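Local coordinates for protein light Chain (Clostridium botulinum, PDB 6BVD) that probably acts as a zinc metalloendopeptidase, the protease domain of the mosaic botulinum neurotoxin type HA, which is expected to cleave a neuronal SNARE protein, at residues A[37-42]-A[88-93]. Numbering follows the deposited sequence.
Sequences KAFQIM and KYLQIM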
ATOM      1  N   LYS A  37      21.381 -15.670  -5.774  1.00 20.30           N
ATOM      2  CA  LYS A  37      20.797 -14.363  -6.094  1.00 24.58           C
ATOM      3  C   LYS A  37      19.974 -13.860  -4.890  1.00 24.43           C
ATOM      4  O   LYS A  37      19.081 -14.569  -4.392  1.00 25.09           O
ATOM      5  CB  LYS A  37      19.938 -14.460  -7.351  1.00 24.00           C
ATOM      6  CG  LYS A  37      19.610 -13.100  -7.964  1.00 25.82           C
ATOM      7  CD  LYS A  37      18.800 -13.220  -9.215  1.00 24.34           C
ATOM      8  CE  LYS A  37      18.638 -11.858  -9.895  1.00 19.77           C
ATOM      9  NZ  LYS A  37      17.968 -11.979 -11.204  1.00 24.76           N
ATOM     10  N   ALA A  38      20.301 -12.665  -4.409  1.00 23.53           N
ATOM     11  CA  ALA A  38      19.685 -12.117  -3.177  1.00 23.49           C
ATOM     12  C   ALA A  38      19.157 -10.703  -3.375  1.00 27.66           C
ATOM     13  O   ALA A  38      19.647  -9.950  -4.266  1.00 23.06           O
ATOM     14  CB  ALA A  38      20.713 -12.163  -2.027  1.00 23.93           C
ATOM     15  N   PHE A  39      18.148 -10.344  -2.553  1.00 25.65           N
ATOM     16  CA  PHE A  39      17.331  -9.129  -2.746  1.00 18.02           C
ATOM     17  C   PHE A  39      17.257  -8.355  -1.425  1.00 18.84           C
ATOM     18  O   PHE A  39      16.871  -8.904  -0.401  1.00 20.21           O
ATOM     19  CB  PHE A  39      15.934  -9.528  -3.279  1.00 22.20           C
ATOM     20  CG  PHE A  39      15.982 -10.339  -4.555  1.00 22.61           C
ATOM     21  CD1 PHE A  39      15.737  -9.752  -5.784  1.00 26.13           C
ATOM     22  CD2 PHE A  39      16.302 -11.693  -4.521  1.00 27.36           C
ATOM     23  CE1 PHE A  39      15.768 -10.485  -6.937  1.00 21.42           C
ATOM     24  CE2 PHE A  39      16.375 -12.427  -5.664  1.00 25.02           C
ATOM     25  CZ  PHE A  39      16.105 -11.828  -6.894  1.00 21.29           C
ATOM     26  N   GLN A  40      17.730  -7.112  -1.422  1.00 16.63           N
ATOM     27  CA  GLN A  40      17.854  -6.357  -0.188  1.00 21.49           C
ATOM     28  C   GLN A  40      16.545  -5.626   0.044  1.00 23.26           C
ATOM     29  O   GLN A  40      16.322  -4.538  -0.483  1.00 22.01           O
ATOM     30  CB  GLN A  40      19.012  -5.335  -0.205  1.00 22.44           C
ATOM     31  CG  GLN A  40      19.393  -4.929   1.209  1.00 22.39           C
ATOM     32  CD  GLN A  40      20.536  -3.954   1.308  1.00 30.72           C
ATOM     33  OE1 GLN A  40      20.953  -3.603   2.413  1.00 37.68           O
ATOM     34  NE2 GLN A  40      21.069  -3.516   0.160  1.00 28.99           N
ATOM     35  N   ILE A  41      15.672  -6.263   0.807  1.00 20.31           N
ATOM     36  CA  ILE A  41      14.321  -5.723   1.043  1.00 18.41           C
ATOM     37  C   ILE A  41      14.351  -4.424   1.845  1.00 20.88           C
ATOM     38  O   ILE A  41      13.467  -3.537   1.688  1.00 23.40           O
ATOM     39  CB  ILE A  41      13.432  -6.862   1.746  1.00 18.26           C
ATOM     40  CG1 ILE A  41      12.002  -6.354   1.969  1.00 25.31           C
ATOM     41  CG2 ILE A  41      14.088  -7.339   3.012  1.00 14.78           C
ATOM     42  CD1 ILE A  41      11.190  -6.428   0.742  1.00 28.99           C
ATOM     43  N   MET A  42      15.337  -4.281   2.729  1.00 21.67           N
ATOM     44  CA  MET A  42      15.561  -3.021   3.454  1.00 19.95           C
ATOM     45  C   MET A  42      16.995  -3.023   3.851  1.00 22.78           C
ATOM     46  O   MET A  42      17.627  -4.101   3.813  1.00 20.76           O
ATOM     47  CB  MET A  42      14.645  -2.864   4.709  1.00 22.45           C
ATOM     48  CG  MET A  42      14.697  -4.072   5.685  1.00 32.30           C
ATOM     49  SD  MET A  42      13.860  -3.745   7.294  1.00 24.56           S
ATOM     50  CE  MET A  42      15.112  -2.767   8.089  1.00 21.19           C
ATOM     51  N   LYS A  88       6.845 -14.753  -6.910  1.00 23.17           N
ATOM     52  CA  LYS A  88       5.627 -14.584  -6.140  1.00 24.50           C
ATOM     53  C   LYS A  88       5.976 -14.431  -4.658  1.00 32.33           C
ATOM     54  O   LYS A  88       5.479 -13.522  -3.998  1.00 23.15           O
ATOM     55  CB  LYS A  88       4.677 -15.767  -6.361  1.00 21.00           C
ATOM     56  CG  LYS A  88       3.276 -15.490  -5.831  1.00 23.24           C
ATOM     57  CD  LYS A  88       2.448 -16.756  -5.712  1.00 35.74           C
ATOM     58  CE  LYS A  88       1.044 -16.438  -5.188  1.00 38.55           C
ATOM     59  NZ  LYS A  88       0.225 -17.672  -5.061  1.00 43.59           N
ATOM     60  N   TYR A  89       6.880 -15.300  -4.170  1.00 24.19           N
ATOM     61  CA  TYR A  89       7.386 -15.269  -2.799  1.00 24.11           C
ATOM     62  C   TYR A  89       8.004 -13.891  -2.479  1.00 26.53           C
ATOM     63  O   TYR A  89       7.765 -13.314  -1.412  1.00 20.42           O
ATOM     64  CB  TYR A  89       8.441 -16.421  -2.585  1.00 24.27           C
ATOM     65  CG  TYR A  89       9.042 -16.460  -1.214  1.00 24.34           C
ATOM     66  CD1 TYR A  89       8.603 -17.386  -0.255  1.00 20.37           C
ATOM     67  CD2 TYR A  89      10.074 -15.581  -0.869  1.00 20.51           C
ATOM     68  CE1 TYR A  89       9.146 -17.405   1.018  1.00 21.28           C
ATOM     69  CE2 TYR A  89      10.631 -15.599   0.389  1.00 23.64           C
ATOM     70  CZ  TYR A  89      10.180 -16.518   1.323  1.00 26.09           C
ATOM     71  OH  TYR A  89      10.755 -16.515   2.564  1.00 24.90           O
ATOM     72  N   LEU A  90       8.829 -13.382  -3.385  1.00 22.00           N
ATOM     73  CA  LEU A  90       9.407 -12.056  -3.223  1.00 24.15           C
ATOM     74  C   LEU A  90       8.303 -10.975  -3.089  1.00 22.88           C
ATOM     75  O   LEU A  90       8.390 -10.114  -2.239  1.00 23.71           O
ATOM     76  CB  LEU A  90      10.272 -11.697  -4.417  1.00 26.67           C
ATOM     77  CG  LEU A  90      11.694 -12.230  -4.446  1.00 29.53           C
ATOM     78  CD1 LEU A  90      12.462 -11.559  -5.618  1.00 25.54           C
ATOM     79  CD2 LEU A  90      12.379 -11.985  -3.113  1.00 27.22           C
ATOM     80  N   GLN A  91       7.297 -11.013  -3.950  1.00 20.97           N
ATOM     81  CA  GLN A  91       6.261  -9.965  -3.888  1.00 22.44           C
ATOM     82  C   GLN A  91       5.446 -10.015  -2.596  1.00 16.70           C
ATOM     83  O   GLN A  91       4.953  -8.989  -2.118  1.00 19.31           O
ATOM     84  CB  GLN A  91       5.318 -10.045  -5.094  1.00 25.17           C
ATOM     85  CG  GLN A  91       6.041 -10.051  -6.424  1.00 32.80           C
ATOM     86  CD  GLN A  91       7.073  -8.947  -6.563  1.00 31.13           C
ATOM     87  OE1 GLN A  91       6.791  -7.780  -6.327  1.00 22.88           O
ATOM     88  NE2 GLN A  91       8.300  -9.328  -6.974  1.00 21.50           N
ATOM     89  N   ILE A  92       5.219 -11.210  -2.075  1.00 22.91           N
ATOM     90  CA  ILE A  92       4.477 -11.332  -0.830  1.00 19.10           C
ATOM     91  C   ILE A  92       5.329 -10.764   0.291  1.00 22.95           C
ATOM     92  O   ILE A  92       4.842 -10.038   1.143  1.00 20.92           O
ATOM     93  CB  ILE A  92       4.101 -12.813  -0.581  1.00 26.24           C
ATOM     94  CG1 ILE A  92       3.142 -13.257  -1.681  1.00 18.22           C
ATOM     95  CG2 ILE A  92       3.586 -13.041   0.861  1.00 17.17           C
ATOM     96  CD1 ILE A  92       2.813 -14.741  -1.656  1.00 26.14           C
ATOM     97  N   MET A  93       6.623 -11.078   0.279  1.00 15.58           N
ATOM     98  CA  MET A  93       7.519 -10.580   1.306  1.00 18.92           C
ATOM     99  C   MET A  93       7.568  -9.040   1.264  1.00 19.01           C
ATOM    100  O   MET A  93       7.570  -8.379   2.308  1.00 22.78           O
ATOM    101  CB  MET A  93       8.939 -11.176   1.150  1.00 15.52           C
ATOM    102  CG  MET A  93       8.994 -12.673   1.371  1.00 16.34           C
ATOM    103  SD  MET A  93       8.330 -13.167   2.966  1.00 26.90           S
ATOM    104  CE  MET A  93       9.403 -12.286   4.112  1.00 20.25           C
TER
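Phe39 and Leu90 form the centre of a buried helix-on-sheet packing contact, in which strand 36-40 of the mixed beta-sheet of this clostridial neurotoxin zinc protease meets helix 83-100. The interaction is a CH-pi contact: Leu90 CD1 sits over one face of the Phe39 ring, 3.6 Å from its centroid and just 7° off the ring normal. That methyl is therefore almost equally far from all six ring carbons, with Leu90 CD1 3.7 Å from Phe39 CE1 and 4.0 Å from Phe39 CE2. The two side chains run roughly perpendicular to each other, so the leucine meets the ring end-on with one branch, while its other methyl, CD2, lies near the ring carbon Phe39 CD2. In Phe39, CG stands anti to the carbonyl carbon (chi1 -56°), which carries the ring to its place, and the near-perpendicular chi2 (-101°) turns its face to Leu90. Phe10 and Tyr12 bring further aromatic rings against Phe39, which thereby joins the strand to aromatic residues of the N-terminal segment.

A looser approach follows where the chain turns a corner at Ile41, whose methyl lies against the helix backbone at Met93, one helical turn beyond Leu90. The two side chains meet through Ile47 of the adjacent strand 45-48, on which both pack. Ile41 further touches Ile94 and Phe97, which extends the apolar seam along the helix.

Polar links run to other parts of the chain: Gln91 NE2 hydrogen-bonds to Phe10 O, and Lys88 NZ forms a salt bridge with Glu200 OE2. Between the two segments, the nearest approach of Ile41 is its terminal methyl, CD1, 4.4 Å from Met93 O.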